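Local coordinates for B12-binding domain-containing protein (Kitasatospora setae, PDB 6WTE) that binds cobalamin and a [4Fe-4S] cluster and acts as a radical SAM methylase, TsrM, whose methyl transfer proceeds by non-radical catalysis, at residues E179-F184 with F414-M419; E185-Q190 with E236-G241. One frame throughout, in Å; residues are numbered along the deposited sequence.

Contact 1 of 2, residues E179-F184 with F414-M419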
ATOM      1  N   GLU A 179     -13.576  15.948  11.821  1.00 23.59           N
ATOM      2  CA  GLU A 179     -12.277  16.275  12.387  1.00 25.71           C
ATOM      3  C   GLU A 179     -11.495  17.162  11.418  1.00 20.60           C
ATOM      4  O   GLU A 179     -11.576  16.963  10.205  1.00 21.55           O
ATOM      5  CB  GLU A 179     -11.486  14.997  12.663  1.00 25.41           C
ATOM      6  CG  GLU A 179     -11.855  14.280  13.943  1.00 31.09           C
ATOM      7  CD  GLU A 179     -10.941  14.661  15.084  1.00 36.78           C
ATOM      8  OE1 GLU A 179     -10.910  15.854  15.455  1.00 42.76           O
ATOM      9  OE2 GLU A 179     -10.239  13.767  15.599  1.00 41.54           O
ATOM     10  N   PRO A 180     -10.769  18.172  11.908  1.00 19.22           N
ATOM     11  CA  PRO A 180     -10.009  19.022  10.973  1.00 17.76           C
ATOM     12  C   PRO A 180      -8.991  18.220  10.172  1.00 15.92           C
ATOM     13  O   PRO A 180      -8.593  18.653   9.083  1.00 15.59           O
ATOM     14  CB  PRO A 180      -9.326  20.041  11.894  1.00 19.72           C
ATOM     15  CG  PRO A 180     -10.220  20.108  13.092  1.00 25.20           C
ATOM     16  CD  PRO A 180     -10.782  18.727  13.273  1.00 19.74           C
ATOM     17  N   THR A 181      -8.564  17.065  10.682  1.00 13.87           N
ATOM     18  CA  THR A 181      -7.656  16.165   9.989  1.00 13.71           C
ATOM     19  C   THR A 181      -8.379  15.205   9.058  1.00 15.09           C
ATOM     20  O   THR A 181      -7.721  14.522   8.268  1.00 15.41           O
ATOM     21  CB  THR A 181      -6.853  15.335  10.990  1.00 15.45           C
ATOM     22  OG1 THR A 181      -7.753  14.497  11.728  1.00 14.39           O
ATOM     23  CG2 THR A 181      -6.072  16.235  11.944  1.00 16.86           C
ATOM     24  N   GLY A 182      -9.705  15.116   9.155  1.00 14.83           N
ATOM     25  CA  GLY A 182     -10.440  14.105   8.420  1.00 12.62           C
ATOM     26  C   GLY A 182     -10.085  12.683   8.785  1.00 13.49           C
ATOM     27  O   GLY A 182     -10.311  11.772   7.986  1.00 15.70           O
ATOM     28  N   GLN A 183      -9.545  12.459   9.981  1.00 12.46           N
ATOM     29  CA  GLN A 183      -9.044  11.140  10.338  1.00 12.22           C
ATOM     30  C   GLN A 183     -10.178  10.161  10.617  1.00 15.23           C
ATOM     31  O   GLN A 183     -11.246  10.528  11.118  1.00 14.49           O
ATOM     32  CB  GLN A 183      -8.128  11.238  11.560  1.00 14.93           C
ATOM     33  CG  GLN A 183      -8.831  11.639  12.834  1.00 16.42           C
ATOM     34  CD  GLN A 183      -7.854  11.833  13.967  1.00 23.80           C
ATOM     35  OE1 GLN A 183      -7.656  10.950  14.798  1.00 24.17           O
ATOM     36  NE2 GLN A 183      -7.221  12.995  13.995  1.00 24.60           N
ATOM     37  N   PHE A 184      -9.928   8.898  10.260  1.00 13.66           N
ATOM     38  CA  PHE A 184     -10.767   7.753  10.626  1.00 12.14           C
ATOM     39  C   PHE A 184     -12.240   7.980  10.289  1.00 14.43           C
ATOM     40  O   PHE A 184     -13.134   7.746  11.105  1.00 15.41           O
ATOM     41  CB  PHE A 184     -10.594   7.400  12.105  1.00 12.12           C
ATOM     42  CG  PHE A 184      -9.199   6.979  12.467  1.00 14.09           C
ATOM     43  CD1 PHE A 184      -8.720   5.731  12.096  1.00 14.20           C
ATOM     44  CD2 PHE A 184      -8.368   7.824  13.189  1.00 15.14           C
ATOM     45  CE1 PHE A 184      -7.436   5.337  12.432  1.00 11.63           C
ATOM     46  CE2 PHE A 184      -7.076   7.435  13.526  1.00 14.12           C
ATOM     47  CZ  PHE A 184      -6.615   6.191  13.142  1.00 14.77           C
ATOM     48  N   PHE A 414       3.348   6.291  11.624  1.00 11.89           N
ATOM     49  CA  PHE A 414       2.563   7.242  10.857  1.00 10.99           C
ATOM     50  C   PHE A 414       1.530   7.903  11.759  1.00 13.23           C
ATOM     51  O   PHE A 414       1.150   7.339  12.792  1.00 12.43           O
ATOM     52  CB  PHE A 414       1.885   6.545   9.667  1.00 12.35           C
ATOM     53  CG  PHE A 414       2.849   6.175   8.579  1.00 12.13           C
ATOM     54  CD1 PHE A 414       3.581   4.997   8.656  1.00 16.56           C
ATOM     55  CD2 PHE A 414       3.043   7.014   7.494  1.00 15.02           C
ATOM     56  CE1 PHE A 414       4.482   4.658   7.662  1.00 13.54           C
ATOM     57  CE2 PHE A 414       3.941   6.677   6.495  1.00 16.55           C
ATOM     58  CZ  PHE A 414       4.660   5.498   6.583  1.00 15.27           C
ATOM     59  N   PRO A 415       1.091   9.120  11.415  1.00 12.66           N
ATOM     60  CA  PRO A 415       0.306   9.914  12.378  1.00 12.82           C
ATOM     61  C   PRO A 415      -1.042   9.310  12.730  1.00 12.25           C
ATOM     62  O   PRO A 415      -1.492   9.456  13.873  1.00 12.16           O
ATOM     63  CB  PRO A 415       0.152  11.270  11.671  1.00 10.32           C
ATOM     64  CG  PRO A 415       0.404  10.977  10.216  1.00 10.52           C
ATOM     65  CD  PRO A 415       1.435   9.903  10.213  1.00 11.55           C
ATOM     66  N   TYR A 416      -1.706   8.641  11.793  1.00 10.76           N
ATOM     67  CA  TYR A 416      -3.047   8.145  12.073  1.00 10.05           C
ATOM     68  C   TYR A 416      -3.031   6.633  12.213  1.00 15.43           C
ATOM     69  O   TYR A 416      -3.811   5.922  11.575  1.00 14.92           O
ATOM     70  CB  TYR A 416      -4.014   8.613  10.989  1.00 10.68           C
ATOM     71  CG  TYR A 416      -3.947  10.108  10.852  1.00 10.64           C
ATOM     72  CD1 TYR A 416      -4.407  10.925  11.874  1.00 11.78           C
ATOM     73  CD2 TYR A 416      -3.375  10.704   9.733  1.00 10.66           C
ATOM     74  CE1 TYR A 416      -4.330  12.301  11.782  1.00 12.71           C
ATOM     75  CE2 TYR A 416      -3.293  12.092   9.625  1.00  9.93           C
ATOM     76  CZ  TYR A 416      -3.770  12.880  10.659  1.00 12.75           C
ATOM     77  OH  TYR A 416      -3.703  14.248  10.582  1.00 12.38           O
ATOM     78  N   THR A 417      -2.117   6.149  13.036  1.00 14.81           N
ATOM     79  CA  THR A 417      -2.111   4.778  13.493  1.00 13.69           C
ATOM     80  C   THR A 417      -2.168   4.784  15.011  1.00 13.97           C
ATOM     81  O   THR A 417      -1.657   5.711  15.647  1.00 13.59           O
ATOM     82  CB  THR A 417      -0.863   4.018  13.034  1.00 12.59           C
ATOM     83  OG1 THR A 417       0.301   4.576  13.661  1.00 13.85           O
ATOM     84  CG2 THR A 417      -0.712   4.096  11.518  1.00 13.68           C
ATOM     85  N   PRO A 418      -2.816   3.795  15.621  1.00 14.91           N
ATOM     86  CA  PRO A 418      -2.835   3.753  17.087  1.00 12.85           C
ATOM     87  C   PRO A 418      -1.441   3.805  17.695  1.00 14.62           C
ATOM     88  O   PRO A 418      -1.251   4.467  18.726  1.00 15.83           O
ATOM     89  CB  PRO A 418      -3.561   2.432  17.378  1.00 16.31           C
ATOM     90  CG  PRO A 418      -4.468   2.248  16.189  1.00 14.02           C
ATOM     91  CD  PRO A 418      -3.682   2.761  15.018  1.00 12.80           C
ATOM     92  N   MET A 419      -0.454   3.164  17.057  1.00 12.18           N
ATOM     93  CA  MET A 419       0.923   3.218  17.548  1.00 13.56           C
ATOM     94  C   MET A 419       1.463   4.640  17.509  1.00 12.62           C
ATOM     95  O   MET A 419       2.019   5.131  18.497  1.00 15.65           O
ATOM     96  CB  MET A 419       1.825   2.292  16.729  1.00 13.25           C
ATOM     97  CG  MET A 419       1.787   0.830  17.153  1.00 13.91           C
ATOM     98  SD  MET A 419       2.601   0.578  18.741  1.00 16.93           S
ATOM     99  CE  MET A 419       4.332   0.687  18.279  1.00 14.49           C
TER
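Van der Waals packing of Tyr-416 against Thr-181, Gln-183 and Phe-184 makes this a buried loop-to-loop contact, joining the linker between strand 174-175 and helix 209-214 to the turn ahead of helix 418-427 in the radical SAM core. The phenol passes Gln-183 and ends with its hydroxyl at two carbons of Thr-181: Tyr-416 OH is 3.4 Å from both CB and CG2 of Thr-181. Midway, the Gln-183 side chain crosses the tyrosine at about a right angle, with Gln-183 CB 3.7 Å from Tyr-416 CD1 and the amide plane turned 65° from the ring. Gln-183 CG stands between its backbone N and carbonyl carbon (chi1 67°), and the amide is anchored at its nitrogen: NE2 gives a nearly straight bond of 2.8 Å to Thr-181 OG1, lying close to the amide plane. The same OG1 accepts from Gln-183 N at 3.2 Å, closing an ST turn that overlaps the end of the type I turn from Glu-179 to Gly-182. At the base of the tyrosine, Phe-184 approaches with its far ring end, CZ lying 3.2 Å from Tyr-416 O, while its CE2 packs 4.1 Å from Tyr-416 CB. Phe-414 borders the cobalamin, and Thr-417 N-caps helix 418-427, its OG1 bonded to Gly-420 N. Beyond the phenol lies helix 456-461, whose Glu-460 binds Tyr-416 OH and whose Pro-456 touches Thr-181; helix 236-240 contributes Asp-238 against Gln-183 and Tyr-416.

Contact 2 of 2, residues E185-Q190 with E236-G241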
ATOM      1  N   GLU A 185     -12.489   8.425   9.058  1.00 14.76           N
ATOM      2  CA  GLU A 185     -13.828   8.503   8.495  1.00 11.91           C
ATOM      3  C   GLU A 185     -14.118   7.259   7.665  1.00 12.40           C
ATOM      4  O   GLU A 185     -13.197   6.596   7.183  1.00 11.67           O
ATOM      5  CB  GLU A 185     -13.961   9.756   7.618  1.00 15.08           C
ATOM      6  CG  GLU A 185     -13.800  11.067   8.388  1.00 14.62           C
ATOM      7  CD  GLU A 185     -13.741  12.288   7.471  1.00 15.16           C
ATOM      8  OE1 GLU A 185     -13.737  12.110   6.234  1.00 14.67           O
ATOM      9  OE2 GLU A 185     -13.693  13.429   7.990  1.00 16.01           O
ATOM     10  N   PRO A 186     -15.393   6.905   7.479  1.00 11.43           N
ATOM     11  CA  PRO A 186     -15.696   5.715   6.657  1.00 11.84           C
ATOM     12  C   PRO A 186     -15.288   5.868   5.202  1.00 12.01           C
ATOM     13  O   PRO A 186     -14.790   4.906   4.599  1.00 10.34           O
ATOM     14  CB  PRO A 186     -17.218   5.570   6.802  1.00 13.44           C
ATOM     15  CG  PRO A 186     -17.543   6.249   8.116  1.00 16.51           C
ATOM     16  CD  PRO A 186     -16.590   7.422   8.166  1.00 15.10           C
ATOM     17  N   ARG A 187     -15.499   7.049   4.622  1.00 11.57           N
ATOM     18  CA  ARG A 187     -15.147   7.411   3.248  1.00 10.56           C
ATOM     19  C   ARG A 187     -15.888   6.593   2.196  1.00 12.51           C
ATOM     20  O   ARG A 187     -15.529   6.654   1.009  1.00 13.07           O
ATOM     21  CB  ARG A 187     -13.626   7.322   3.012  1.00 11.74           C
ATOM     22  CG  ARG A 187     -12.825   8.068   4.082  1.00 13.73           C
ATOM     23  CD  ARG A 187     -11.353   8.287   3.701  1.00 14.22           C
ATOM     24  NE  ARG A 187     -10.551   8.348   4.914  1.00 14.88           N
ATOM     25  CZ  ARG A 187     -10.496   9.406   5.720  1.00 16.99           C
ATOM     26  NH1 ARG A 187     -11.173  10.509   5.420  1.00 18.18           N
ATOM     27  NH2 ARG A 187      -9.767   9.359   6.828  1.00 13.99           N
ATOM     28  N   VAL A 188     -16.941   5.865   2.583  1.00 11.73           N
ATOM     29  CA  VAL A 188     -17.701   5.081   1.609  1.00 10.49           C
ATOM     30  C   VAL A 188     -18.292   5.984   0.529  1.00 15.87           C
ATOM     31  O   VAL A 188     -18.340   5.611  -0.652  1.00 13.58           O
ATOM     32  CB  VAL A 188     -18.790   4.256   2.321  1.00 13.69           C
ATOM     33  CG1 VAL A 188     -19.680   3.549   1.305  1.00 18.70           C
ATOM     34  CG2 VAL A 188     -18.152   3.248   3.260  1.00 14.31           C
ATOM     35  N   TRP A 189     -18.742   7.190   0.908  1.00 11.89           N
ATOM     36  CA  TRP A 189     -19.336   8.098  -0.069  1.00 15.11           C
ATOM     37  C   TRP A 189     -18.347   8.513  -1.148  1.00 15.18           C
ATOM     38  O   TRP A 189     -18.767   8.971  -2.219  1.00 15.27           O
ATOM     39  CB  TRP A 189     -19.901   9.350   0.622  1.00 14.84           C
ATOM     40  CG  TRP A 189     -18.868  10.294   1.193  1.00 14.79           C
ATOM     41  CD1 TRP A 189     -18.381  10.304   2.469  1.00 13.68           C
ATOM     42  CD2 TRP A 189     -18.214  11.371   0.507  1.00 18.24           C
ATOM     43  NE1 TRP A 189     -17.459  11.316   2.619  1.00 15.13           N
ATOM     44  CE2 TRP A 189     -17.339  11.982   1.427  1.00 15.56           C
ATOM     45  CE3 TRP A 189     -18.280  11.871  -0.798  1.00 19.02           C
ATOM     46  CZ2 TRP A 189     -16.537  13.069   1.085  1.00 15.96           C
ATOM     47  CZ3 TRP A 189     -17.479  12.954  -1.135  1.00 18.09           C
ATOM     48  CH2 TRP A 189     -16.621  13.539  -0.199  1.00 16.50           C
ATOM     49  N   GLN A 190     -17.048   8.374  -0.890  1.00 13.06           N
ATOM     50  CA  GLN A 190     -16.029   8.765  -1.854  1.00 12.53           C
ATOM     51  C   GLN A 190     -15.795   7.705  -2.924  1.00 13.96           C
ATOM     52  O   GLN A 190     -15.150   8.005  -3.935  1.00 13.01           O
ATOM     53  CB  GLN A 190     -14.710   9.060  -1.131  1.00 11.11           C
ATOM     54  CG  GLN A 190     -14.830  10.150  -0.048  1.00 13.00           C
ATOM     55  CD  GLN A 190     -13.548  10.376   0.732  1.00 11.76           C
ATOM     56  OE1 GLN A 190     -13.584  10.747   1.910  1.00 13.87           O
ATOM     57  NE2 GLN A 190     -12.405  10.185   0.077  1.00  9.79           N
ATOM     58  N   GLU A 236      -4.192   1.873   7.085  1.00 10.61           N
ATOM     59  CA  GLU A 236      -5.236   1.749   6.070  1.00  9.64           C
ATOM     60  C   GLU A 236      -6.635   2.126   6.553  1.00 10.82           C
ATOM     61  O   GLU A 236      -7.396   2.703   5.765  1.00 10.76           O
ATOM     62  CB  GLU A 236      -5.234   0.330   5.479  1.00 10.96           C
ATOM     63  CG  GLU A 236      -3.879  -0.012   4.872  1.00 12.97           C
ATOM     64  CD  GLU A 236      -3.896  -1.193   3.934  1.00 16.23           C
ATOM     65  OE1 GLU A 236      -4.969  -1.512   3.361  1.00 11.56           O
ATOM     66  OE2 GLU A 236      -2.815  -1.798   3.762  1.00 17.30           O
ATOM     67  N   PRO A 237      -7.047   1.819   7.791  1.00 11.50           N
ATOM     68  CA  PRO A 237      -8.359   2.330   8.222  1.00  9.86           C
ATOM     69  C   PRO A 237      -8.472   3.837   8.043  1.00 12.01           C
ATOM     70  O   PRO A 237      -9.490   4.331   7.547  1.00 10.13           O
ATOM     71  CB  PRO A 237      -8.438   1.900   9.690  1.00 13.66           C
ATOM     72  CG  PRO A 237      -7.639   0.638   9.730  1.00 12.71           C
ATOM     73  CD  PRO A 237      -6.491   0.869   8.777  1.00 12.87           C
ATOM     74  N   ASP A 238      -7.431   4.583   8.393  1.00 10.45           N
ATOM     75  CA  ASP A 238      -7.506   6.027   8.216  1.00  9.33           C
ATOM     76  C   ASP A 238      -7.329   6.425   6.758  1.00 10.43           C
ATOM     77  O   ASP A 238      -8.092   7.242   6.232  1.00 12.16           O
ATOM     78  CB  ASP A 238      -6.456   6.735   9.054  1.00 10.83           C
ATOM     79  CG  ASP A 238      -6.351   8.193   8.690  1.00 10.44           C
ATOM     80  OD1 ASP A 238      -7.316   8.923   8.977  1.00 10.72           O
ATOM     81  OD2 ASP A 238      -5.338   8.592   8.080  1.00 11.83           O
ATOM     82  N   ALA A 239      -6.306   5.880   6.100  1.00 10.45           N
ATOM     83  CA  ALA A 239      -5.932   6.375   4.780  1.00  9.07           C
ATOM     84  C   ALA A 239      -6.857   5.874   3.676  1.00 10.88           C
ATOM     85  O   ALA A 239      -6.991   6.540   2.643  1.00 14.15           O
ATOM     86  CB  ALA A 239      -4.486   5.988   4.471  1.00 10.87           C
ATOM     87  N   LYS A 240      -7.484   4.717   3.855  1.00 10.43           N
ATOM     88  CA  LYS A 240      -8.477   4.221   2.907  1.00 10.20           C
ATOM     89  C   LYS A 240      -9.904   4.502   3.350  1.00 11.84           C
ATOM     90  O   LYS A 240     -10.741   4.880   2.528  1.00 11.57           O
ATOM     91  CB  LYS A 240      -8.311   2.709   2.694  1.00  9.60           C
ATOM     92  CG  LYS A 240      -6.895   2.268   2.365  1.00 10.68           C
ATOM     93  CD  LYS A 240      -6.443   2.775   0.996  1.00 11.21           C
ATOM     94  CE  LYS A 240      -7.205   2.120  -0.147  1.00 12.09           C
ATOM     95  NZ  LYS A 240      -6.467   2.251  -1.442  1.00 12.72           N
ATOM     96  N   GLY A 241     -10.209   4.314   4.624  1.00 12.05           N
ATOM     97  CA  GLY A 241     -11.566   4.470   5.116  1.00 11.13           C
ATOM     98  C   GLY A 241     -11.856   3.351   6.091  1.00 11.87           C
ATOM     99  O   GLY A 241     -11.354   2.235   5.960  1.00 11.08           O
TER
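Arg-187 CG lies anti to the carbonyl carbon and its chain runs extended to NE; a bend at chi4 (-77°) then sets CZ, bringing the guanidinium to Asp-238, whose CG is anti to its own backbone N. The arginine grips the backbone oxygen of that aspartate with two N-H groups: NH2 reaches Asp-238 O at 2.8 Å, and NE makes a weak bond to the same Asp-238 O at 3.0 Å. The acceptor sits at the guanidinium edge. Asp-238 OD1 also meets this edge, forming a salt bridge of 3.3 Å with Arg-187 NH2, although the carboxylate and guanidinium planes are nearly perpendicular, 88° apart. NH2 also hydrogen-bonds Gly-182 O. On the other terminal nitrogen, Arg-187 NH1 pairs with Glu-185 OE1 at 3.1 Å, while Glu-185 CB lies against one guanidinium face, toward the rim. This Glu-Arg-Asp network ties the loop between strand 174-175 and helix 209-214 to the short helix 236-240, which follows the three cluster-binding cysteines Cys-227, Cys-231 and Cys-234 of the radical SAM core. That helix faces both cofactors: Pro-237 touches the iron-sulfur cluster, Glu-236 hydrogen-bonds cobalamin, and Lys-240 NZ forms a salt bridge with it. Arg-162 and Lys-126 extend the network as second partners of Glu-185 and Asp-238. Nearer the backbone, the aliphatic stem of Arg-187 passes Lys-240 and Gly-241, with CD 3.7 Å from Lys-240 O. Gly-241 leaves the helix with positive phi and brings its CA against two linker carbonyls, making CA-H...O contacts of 3.4 Å to Glu-185 O and 3.3 Å to Pro-186 O.

In the fold
Both contacts are buried and lie on the same side of the chain's centre, about 11 Å apart between centres. Successive pieces of one linker supply their first segments, but contact 1 meets the turn before helix 418-427, whereas contact 2 meets helix 236-240 beside the cofactors. Contact 1 is mainly apolar packing around a tyrosine; contact 2, nearer the chain's centre, relies on charges and a gripped backbone carbonyl. They join through Asp-238 and Arg-187: Phe-184 N probably bonds to Asp-238 OD1 (2.9 Å), and Arg-187 NH2 to Gly-182 O (2.7 Å), while Asp-238 OD2 packs against Tyr-416 CB.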